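Local structure of amidohydrolase (Pseudomonas aeruginosa, 2I5G) at residues I232-I246 against R300-N314. The protein probably acts as a metal-dependent dipeptidase of the M19 (membrane dipeptidase) family, hydrolysing the peptide bond of dipeptides. The protein carries 2 engineered substitutions. Residues are numbered along the deposited sequence; the frame is centred on the assembly and turned at random.
Sequences IEYVMNIVGEDAIGI and RGMPERVVRKVMGEN
The amide of Asn-314 pins the turn between helix 232-239 and strand 244-246 to helix 304-314, a worked example of one side chain serving two carbonyls. Its ND2 donates almost straight (173°) to Glu-241 O at 2.7 Å; this acceptor lies in the amide plane, although the donor stands well above the carbonyl plane. The second bond, from Asn-314 ND2 to Ile-244 O at 3.0 Å, is more bent but falls on a lone pair of that oxygen. Two grips from one nitrogen fix the rotation of the amide and tie the type I turn Gly-240 to Ala-243 to the strand start. Beside it, Lys-309 curls through bends at chi2 and chi4 to place NZ between two acids: Asp-242 OD2, 3.2 Å away and met nearly along its C-O axis, and Glu-241 OE1, a weaker bond. Glu-241, its CG lodged between backbone N and carbonyl carbon (chi1 56°), extends to form a salt bridge with Arg-305 as well, completing a four-residue salt-bridge network on the more exposed side.

Inward the contact turns apolar. Selenomethionines Met-236 and Met-302 meet tip to tip, CE to CE at 3.7 Å, while the selenium of Met-236 also rests on Val-306 CG1. Val-310 divides its branches: CG2 faces Ile-244 CG2 at 3.8 Å, and CG1 meets Ile-232 CG2. A water accepts from Ile-246 N and can donate to Val-310 O. At the other end of the contact, a second water donates to both Glu-233 OE2 and Arg-300 O.

Within this M19 TIM-barrel-type fold, the axes of segment 304-314 and strand 244-246 approach to 5.8 Å, and the strand pairs in parallel with strand 207-210. Ile-232 also touches Val-210 of that strand, and helix 291-299 packs against Ile-246, Met-302 and Met-311.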
ATOM      1  N   ILE A 232     -21.275  -3.697  26.437  1.00 12.20           N
ATOM      2  CA  ILE A 232     -20.739  -5.048  26.525  1.00 12.50           C
ATOM      3  C   ILE A 232     -21.856  -6.079  26.550  1.00 13.45           C
ATOM      4  O   ILE A 232     -21.686  -7.207  26.077  1.00 15.74           O
ATOM      5  CB  ILE A 232     -19.841  -5.213  27.776  1.00  5.68           C
ATOM      6  CG1 ILE A 232     -18.551  -4.411  27.579  1.00  4.05           C
ATOM      7  CG2 ILE A 232     -19.517  -6.686  28.018  1.00  5.28           C
ATOM      8  CD1 ILE A 232     -17.618  -4.472  28.726  1.00  5.84           C
ATOM      9  N   GLU A 233     -23.004  -5.693  27.089  1.00 18.13           N
ATOM     10  CA  GLU A 233     -24.139  -6.601  27.152  1.00 17.71           C
ATOM     11  C   GLU A 233     -24.862  -6.627  25.804  1.00 18.19           C
ATOM     12  O   GLU A 233     -25.380  -7.666  25.391  1.00 18.03           O
ATOM     13  CB  GLU A 233     -25.072  -6.171  28.285  1.00 17.10           C
ATOM     14  CG  GLU A 233     -24.357  -6.148  29.634  1.00 22.61           C
ATOM     15  CD  GLU A 233     -25.148  -5.465  30.747  1.00 25.09           C
ATOM     16  OE1 GLU A 233     -25.707  -4.372  30.512  1.00 24.32           O
ATOM     17  OE2 GLU A 233     -25.190  -6.017  31.870  1.00 27.89           O
ATOM     18  N   TYR A 234     -24.875  -5.487  25.115  1.00 11.26           N
ATOM     19  CA  TYR A 234     -25.515  -5.385  23.808  1.00 10.24           C
ATOM     20  C   TYR A 234     -24.792  -6.329  22.859  1.00 11.29           C
ATOM     21  O   TYR A 234     -25.420  -7.080  22.118  1.00 12.35           O
ATOM     22  CB  TYR A 234     -25.409  -3.951  23.270  1.00  9.07           C
ATOM     23  CG  TYR A 234     -26.014  -3.727  21.896  1.00  8.47           C
ATOM     24  CD1 TYR A 234     -27.354  -3.382  21.743  1.00  9.15           C
ATOM     25  CD2 TYR A 234     -25.241  -3.858  20.745  1.00 10.15           C
ATOM     26  CE1 TYR A 234     -27.913  -3.170  20.471  1.00  6.34           C
ATOM     27  CE2 TYR A 234     -25.786  -3.650  19.473  1.00  8.50           C
ATOM     28  CZ  TYR A 234     -27.123  -3.305  19.341  1.00  8.83           C
ATOM     29  OH  TYR A 234     -27.653  -3.084  18.080  1.00  7.15           O
ATOM     30  N   VAL A 235     -23.462  -6.292  22.898  1.00 12.81           N
ATOM     31  CA  VAL A 235     -22.642  -7.130  22.028  1.00 13.52           C
ATOM     32  C   VAL A 235     -22.776  -8.598  22.379  1.00 14.26           C
ATOM     33  O   VAL A 235     -22.871  -9.445  21.494  1.00 14.66           O
ATOM     34  CB  VAL A 235     -21.131  -6.733  22.097  1.00  9.65           C
ATOM     35  CG1 VAL A 235     -20.280  -7.751  21.343  1.00  6.38           C
ATOM     36  CG2 VAL A 235     -20.926  -5.352  21.496  1.00  9.00           C
HETATM   37  N   MSE A 236     -22.776  -8.903  23.669  1.00 16.89           N
HETATM   38  CA  MSE A 236     -22.899 -10.288  24.093  1.00 19.56           C
HETATM   39  C   MSE A 236     -24.261 -10.846  23.700  1.00 18.37           C
HETATM   40  O   MSE A 236     -24.440 -12.060  23.605  1.00 17.39           O
HETATM   41  CB  MSE A 236     -22.707 -10.407  25.602  1.00 33.75           C
HETATM   42  CG  MSE A 236     -22.719 -11.844  26.087  1.00 40.53           C
HETATM   43 SE   MSE A 236     -22.267 -12.026  27.947  1.00 52.69          SE
HETATM   44  CE  MSE A 236     -24.024 -11.684  28.687  1.00 47.65           C
ATOM     45  N   ASN A 237     -25.220  -9.956  23.471  1.00 21.38           N
ATOM     46  CA  ASN A 237     -26.559 -10.374  23.075  1.00 21.16           C
ATOM     47  C   ASN A 237     -26.566 -10.930  21.649  1.00 22.49           C
ATOM     48  O   ASN A 237     -27.454 -11.701  21.282  1.00 24.12           O
ATOM     49  CB  ASN A 237     -27.527  -9.193  23.177  1.00 26.85           C
ATOM     50  CG  ASN A 237     -28.888  -9.494  22.561  1.00 27.25           C
ATOM     51  OD1 ASN A 237     -29.578 -10.428  22.969  1.00 27.08           O
ATOM     52  ND2 ASN A 237     -29.278  -8.694  21.573  1.00 26.80           N
ATOM     53  N   ILE A 238     -25.574 -10.537  20.851  1.00 14.91           N
ATOM     54  CA  ILE A 238     -25.462 -10.990  19.462  1.00 12.33           C
ATOM     55  C   ILE A 238     -24.367 -12.040  19.317  1.00 11.97           C
ATOM     56  O   ILE A 238     -24.568 -13.098  18.721  1.00 11.34           O
ATOM     57  CB  ILE A 238     -25.111  -9.808  18.528  1.00 17.75           C
ATOM     58  CG1 ILE A 238     -26.186  -8.730  18.631  1.00 15.54           C
ATOM     59  CG2 ILE A 238     -24.974 -10.289  17.088  1.00 15.95           C
ATOM     60  CD1 ILE A 238     -25.806  -7.437  17.955  1.00 13.81           C
ATOM     61  N   VAL A 239     -23.205 -11.717  19.869  1.00 14.82           N
ATOM     62  CA  VAL A 239     -22.016 -12.570  19.828  1.00 13.65           C
ATOM     63  C   VAL A 239     -22.079 -13.850  20.683  1.00 13.02           C
ATOM     64  O   VAL A 239     -21.597 -14.905  20.273  1.00 12.86           O
ATOM     65  CB  VAL A 239     -20.765 -11.738  20.254  1.00 12.98           C
ATOM     66  CG1 VAL A 239     -19.590 -12.653  20.559  1.00 12.65           C
ATOM     67  CG2 VAL A 239     -20.404 -10.753  19.156  1.00 11.56           C
ATOM     68  N   GLY A 240     -22.661 -13.757  21.871  1.00 11.23           N
ATOM     69  CA  GLY A 240     -22.724 -14.921  22.738  1.00 12.31           C
ATOM     70  C   GLY A 240     -21.647 -14.844  23.807  1.00 14.33           C
ATOM     71  O   GLY A 240     -20.664 -14.117  23.646  1.00 15.42           O
ATOM     72  N   GLU A 241     -21.803 -15.608  24.887  1.00 10.58           N
ATOM     73  CA  GLU A 241     -20.836 -15.557  25.975  1.00 11.99           C
ATOM     74  C   GLU A 241     -19.482 -16.188  25.731  1.00 11.45           C
ATOM     75  O   GLU A 241     -18.617 -16.125  26.596  1.00 12.38           O
ATOM     76  CB  GLU A 241     -21.431 -16.147  27.251  1.00 28.13           C
ATOM     77  CG  GLU A 241     -21.953 -17.554  27.120  1.00 31.61           C
ATOM     78  CD  GLU A 241     -22.387 -18.115  28.456  1.00 34.69           C
ATOM     79  OE1 GLU A 241     -21.503 -18.488  29.251  1.00 36.48           O
ATOM     80  OE2 GLU A 241     -23.609 -18.167  28.717  1.00 36.44           O
ATOM     81  N   ASP A 242     -19.277 -16.783  24.566  1.00 11.03           N
ATOM     82  CA  ASP A 242     -17.989 -17.406  24.290  1.00 10.64           C
ATOM     83  C   ASP A 242     -17.102 -16.624  23.321  1.00  9.08           C
ATOM     84  O   ASP A 242     -15.921 -16.935  23.174  1.00  7.00           O
ATOM     85  CB  ASP A 242     -18.201 -18.827  23.774  1.00 42.29           C
ATOM     86  CG  ASP A 242     -18.581 -19.801  24.882  1.00 48.60           C
ATOM     87  OD1 ASP A 242     -18.980 -20.940  24.557  1.00 52.00           O
ATOM     88  OD2 ASP A 242     -18.470 -19.434  26.073  1.00 50.24           O
ATOM     89  N   ALA A 243     -17.658 -15.597  22.682  1.00 12.60           N
ATOM     90  CA  ALA A 243     -16.892 -14.804  21.728  1.00 11.72           C
ATOM     91  C   ALA A 243     -16.767 -13.318  22.088  1.00 11.67           C
ATOM     92  O   ALA A 243     -16.572 -12.475  21.207  1.00 10.67           O
ATOM     93  CB  ALA A 243     -17.511 -14.944  20.353  1.00 19.35           C
ATOM     94  N   ILE A 244     -16.860 -12.999  23.377  1.00 11.39           N
ATOM     95  CA  ILE A 244     -16.777 -11.613  23.818  1.00 10.20           C
ATOM     96  C   ILE A 244     -15.691 -11.396  24.874  1.00 10.01           C
ATOM     97  O   ILE A 244     -15.445 -12.256  25.711  1.00 10.94           O
ATOM     98  CB  ILE A 244     -18.135 -11.143  24.381  1.00  6.50           C
ATOM     99  CG1 ILE A 244     -18.105  -9.644  24.641  1.00  6.23           C
ATOM    100  CG2 ILE A 244     -18.451 -11.885  25.675  1.00  6.52           C
ATOM    101  CD1 ILE A 244     -19.394  -9.113  25.211  1.00  8.98           C
ATOM    102  N   GLY A 245     -15.047 -10.235  24.823  1.00  9.92           N
ATOM    103  CA  GLY A 245     -13.995  -9.920  25.771  1.00  9.45           C
ATOM    104  C   GLY A 245     -13.779  -8.422  25.899  1.00  9.36           C
ATOM    105  O   GLY A 245     -14.533  -7.624  25.336  1.00  7.14           O
ATOM    106  N   ILE A 246     -12.737  -8.040  26.634  1.00  9.24           N
ATOM    107  CA  ILE A 246     -12.425  -6.633  26.842  1.00 10.85           C
ATOM    108  C   ILE A 246     -11.271  -6.120  25.987  1.00 12.73           C
ATOM    109  O   ILE A 246     -10.285  -6.824  25.773  1.00 13.21           O
ATOM    110  CB  ILE A 246     -12.095  -6.369  28.327  1.00  7.92           C
ATOM    111  CG1 ILE A 246     -13.357  -6.553  29.164  1.00  8.43           C
ATOM    112  CG2 ILE A 246     -11.542  -4.959  28.517  1.00  7.58           C
ATOM    113  CD1 ILE A 246     -14.517  -5.671  28.726  1.00  4.37           C
ATOM    114  N   ARG A 300     -24.575  -6.222  38.043  1.00 21.41           N
ATOM    115  CA  ARG A 300     -25.499  -5.903  36.976  1.00 20.66           C
ATOM    116  C   ARG A 300     -26.344  -7.091  36.523  1.00 20.48           C
ATOM    117  O   ARG A 300     -27.130  -6.974  35.586  1.00 20.26           O
ATOM    118  CB  ARG A 300     -24.717  -5.326  35.801  1.00 27.83           C
ATOM    119  CG  ARG A 300     -25.383  -4.135  35.173  1.00 28.07           C
ATOM    120  CD  ARG A 300     -24.358  -3.146  34.672  1.00 28.29           C
ATOM    121  NE  ARG A 300     -25.004  -1.938  34.172  1.00 28.04           N
ATOM    122  CZ  ARG A 300     -25.770  -1.903  33.090  1.00 25.69           C
ATOM    123  NH1 ARG A 300     -25.976  -3.009  32.394  1.00 25.80           N
ATOM    124  NH2 ARG A 300     -26.341  -0.768  32.718  1.00 21.74           N
ATOM    125  N   GLY A 301     -26.181  -8.232  37.188  1.00 15.03           N
ATOM    126  CA  GLY A 301     -26.956  -9.411  36.837  1.00 17.21           C
ATOM    127  C   GLY A 301     -26.172 -10.563  36.221  1.00 19.00           C
ATOM    128  O   GLY A 301     -26.576 -11.727  36.312  1.00 18.42           O
HETATM  129  N   MSE A 302     -25.050 -10.245  35.590  1.00 31.60           N
HETATM  130  CA  MSE A 302     -24.222 -11.262  34.958  1.00 31.82           C
HETATM  131  C   MSE A 302     -23.646 -12.192  36.025  1.00 29.36           C
HETATM  132  O   MSE A 302     -23.034 -11.739  36.988  1.00 29.88           O
HETATM  133  CB  MSE A 302     -23.093 -10.580  34.176  1.00 37.55           C
HETATM  134  CG  MSE A 302     -22.362 -11.469  33.182  1.00 43.45           C
HETATM  135 SE   MSE A 302     -21.033 -10.494  32.133  1.00 54.59          SE
HETATM  136  CE  MSE A 302     -22.242  -9.481  31.006  1.00 47.39           C
ATOM    137  N   PRO A 303     -23.863 -13.507  35.884  1.00 29.12           N
ATOM    138  CA  PRO A 303     -23.344 -14.481  36.855  1.00 29.01           C
ATOM    139  C   PRO A 303     -21.815 -14.579  36.843  1.00 29.68           C
ATOM    140  O   PRO A 303     -21.171 -14.195  35.870  1.00 30.43           O
ATOM    141  CB  PRO A 303     -24.020 -15.786  36.437  1.00  9.79           C
ATOM    142  CG  PRO A 303     -24.252 -15.593  34.964  1.00  9.59           C
ATOM    143  CD  PRO A 303     -24.731 -14.163  34.892  1.00  9.52           C
ATOM    144  N   GLU A 304     -21.244 -15.102  37.926  1.00 22.71           N
ATOM    145  CA  GLU A 304     -19.792 -15.223  38.061  1.00 23.33           C
ATOM    146  C   GLU A 304     -19.101 -15.858  36.858  1.00 24.08           C
ATOM    147  O   GLU A 304     -18.147 -15.300  36.318  1.00 23.82           O
ATOM    148  CB  GLU A 304     -19.427 -16.030  39.318  1.00 26.58           C
ATOM    149  CG  GLU A 304     -17.994 -15.788  39.795  1.00 31.07           C
ATOM    150  CD  GLU A 304     -17.507 -16.795  40.835  1.00 33.56           C
ATOM    151  OE1 GLU A 304     -17.061 -17.894  40.443  1.00 33.95           O
ATOM    152  OE2 GLU A 304     -17.568 -16.489  42.047  1.00 34.84           O
ATOM    153  N   ARG A 305     -19.592 -17.024  36.447  1.00 23.05           N
ATOM    154  CA  ARG A 305     -19.014 -17.777  35.336  1.00 21.54           C
ATOM    155  C   ARG A 305     -18.871 -16.968  34.055  1.00 19.43           C
ATOM    156  O   ARG A 305     -17.831 -17.021  33.398  1.00 19.58           O
ATOM    157  CB  ARG A 305     -19.852 -19.027  35.074  1.00 24.07           C
ATOM    158  CG  ARG A 305     -19.135 -20.139  34.324  1.00 26.92           C
ATOM    159  CD  ARG A 305     -19.905 -20.492  33.070  1.00 29.85           C
ATOM    160  NE  ARG A 305     -21.331 -20.250  33.257  1.00 31.56           N
ATOM    161  CZ  ARG A 305     -22.193 -20.085  32.262  1.00 32.72           C
ATOM    162  NH1 ARG A 305     -21.769 -20.144  31.009  1.00 32.21           N
ATOM    163  NH2 ARG A 305     -23.473 -19.835  32.519  1.00 33.91           N
ATOM    164  N   VAL A 306     -19.915 -16.229  33.691  1.00  9.77           N
ATOM    165  CA  VAL A 306     -19.862 -15.413  32.488  1.00  7.12           C
ATOM    166  C   VAL A 306     -18.834 -14.307  32.699  1.00  7.49           C
ATOM    167  O   VAL A 306     -18.053 -14.001  31.807  1.00  8.62           O
ATOM    168  CB  VAL A 306     -21.235 -14.776  32.162  1.00 11.21           C
ATOM    169  CG1 VAL A 306     -21.121 -13.915  30.901  1.00 11.20           C
ATOM    170  CG2 VAL A 306     -22.286 -15.860  31.963  1.00  7.84           C
ATOM    171  N   VAL A 307     -18.836 -13.705  33.881  1.00 14.18           N
ATOM    172  CA  VAL A 307     -17.881 -12.645  34.180  1.00 14.82           C
ATOM    173  C   VAL A 307     -16.442 -13.122  33.953  1.00 15.66           C
ATOM    174  O   VAL A 307     -15.660 -12.430  33.307  1.00 17.18           O
ATOM    175  CB  VAL A 307     -18.021 -12.151  35.641  1.00 36.71           C
ATOM    176  CG1 VAL A 307     -16.963 -11.094  35.940  1.00 35.01           C
ATOM    177  CG2 VAL A 307     -19.418 -11.584  35.867  1.00 35.78           C
ATOM    178  N   ARG A 308     -16.092 -14.297  34.477  1.00 19.17           N
ATOM    179  CA  ARG A 308     -14.740 -14.823  34.293  1.00 19.59           C
ATOM    180  C   ARG A 308     -14.440 -14.768  32.799  1.00 20.61           C
ATOM    181  O   ARG A 308     -13.341 -14.399  32.376  1.00 21.43           O
ATOM    182  CB  ARG A 308     -14.637 -16.287  34.736  1.00 24.48           C
ATOM    183  CG  ARG A 308     -15.480 -16.695  35.930  1.00 25.99           C
ATOM    184  CD  ARG A 308     -14.790 -16.475  37.264  1.00 26.42           C
ATOM    185  NE  ARG A 308     -13.463 -17.077  37.311  1.00 25.28           N
ATOM    186  CZ  ARG A 308     -12.790 -17.317  38.433  1.00 26.10           C
ATOM    187  NH1 ARG A 308     -13.318 -17.020  39.612  1.00 24.92           N
ATOM    188  NH2 ARG A 308     -11.569 -17.831  38.373  1.00 28.90           N
ATOM    189  N   LYS A 309     -15.439 -15.147  32.005  1.00 26.99           N
ATOM    190  CA  LYS A 309     -15.319 -15.167  30.550  1.00 27.96           C
ATOM    191  C   LYS A 309     -14.933 -13.807  30.001  1.00 28.53           C
ATOM    192  O   LYS A 309     -13.836 -13.621  29.481  1.00 29.42           O
ATOM    193  CB  LYS A 309     -16.645 -15.571  29.901  1.00 24.89           C
ATOM    194  CG  LYS A 309     -17.292 -16.815  30.458  1.00 24.06           C
ATOM    195  CD  LYS A 309     -16.438 -18.030  30.214  1.00 24.92           C
ATOM    196  CE  LYS A 309     -17.302 -19.274  30.217  1.00 25.75           C
ATOM    197  NZ  LYS A 309     -18.406 -19.159  29.218  1.00 25.57           N
ATOM    198  N   VAL A 310     -15.857 -12.860  30.122  1.00 18.03           N
ATOM    199  CA  VAL A 310     -15.658 -11.516  29.613  1.00 18.46           C
ATOM    200  C   VAL A 310     -14.399 -10.837  30.122  1.00 18.33           C
ATOM    201  O   VAL A 310     -13.793 -10.048  29.404  1.00 21.20           O
ATOM    202  CB  VAL A 310     -16.870 -10.623  29.934  1.00 25.17           C
ATOM    203  CG1 VAL A 310     -16.678  -9.252  29.316  1.00 25.69           C
ATOM    204  CG2 VAL A 310     -18.143 -11.265  29.402  1.00 26.72           C
HETATM  205  N   MSE A 311     -13.985 -11.141  31.344  1.00 19.29           N
HETATM  206  CA  MSE A 311     -12.792 -10.489  31.867  1.00 19.36           C
HETATM  207  C   MSE A 311     -11.473 -11.052  31.351  1.00 17.39           C
HETATM  208  O   MSE A 311     -10.445 -10.376  31.431  1.00 16.08           O
HETATM  209  CB  MSE A 311     -12.802 -10.486  33.403  1.00 29.71           C
HETATM  210  CG  MSE A 311     -13.898  -9.615  34.016  1.00 33.32           C
HETATM  211 SE   MSE A 311     -14.003  -7.818  33.256  1.00 40.97          SE
HETATM  212  CE  MSE A 311     -12.335  -7.092  33.909  1.00 36.97           C
ATOM    213  N   GLY A 312     -11.488 -12.270  30.810  1.00 15.44           N
ATOM    214  CA  GLY A 312     -10.244 -12.826  30.309  1.00 14.13           C
ATOM    215  C   GLY A 312     -10.246 -14.241  29.766  1.00 14.49           C
ATOM    216  O   GLY A 312      -9.642 -14.499  28.724  1.00 14.13           O
ATOM    217  N   GLU A 313     -10.905 -15.165  30.457  1.00 15.76           N
ATOM    218  CA  GLU A 313     -10.945 -16.554  30.004  1.00 14.01           C
ATOM    219  C   GLU A 313     -11.200 -16.706  28.509  1.00 13.61           C
ATOM    220  O   GLU A 313     -10.543 -17.505  27.850  1.00 14.31           O
ATOM    221  CB  GLU A 313     -11.998 -17.340  30.785  1.00 21.39           C
ATOM    222  CG  GLU A 313     -11.644 -17.540  32.248  1.00 24.08           C
ATOM    223  CD  GLU A 313     -12.556 -18.535  32.944  1.00 25.20           C
ATOM    224  OE1 GLU A 313     -12.294 -18.853  34.128  1.00 24.10           O
ATOM    225  OE2 GLU A 313     -13.533 -18.997  32.308  1.00 25.90           O
ATOM    226  N   ASN A 314     -12.149 -15.945  27.975  1.00  8.47           N
ATOM    227  CA  ASN A 314     -12.462 -16.021  26.556  1.00  8.82           C
ATOM    228  C   ASN A 314     -11.269 -15.633  25.674  1.00  9.92           C
ATOM    229  O   ASN A 314     -11.022 -16.261  24.641  1.00 10.26           O
ATOM    230  CB  ASN A 314     -13.671 -15.135  26.229  1.00 11.31           C
ATOM    231  CG  ASN A 314     -15.004 -15.792  26.596  1.00 13.79           C
ATOM    232  OD1 ASN A 314     -15.041 -16.850  27.229  1.00 15.48           O
ATOM    233  ND2 ASN A 314     -16.103 -15.158  26.198  1.00 13.64           N
TER
HETATM  234  O   HOH W   1     -26.477  -8.407  33.490  1.00 34.94           O
HETATM  235  O   HOH W   2     -10.930  -9.365  28.657  1.00  2.53           O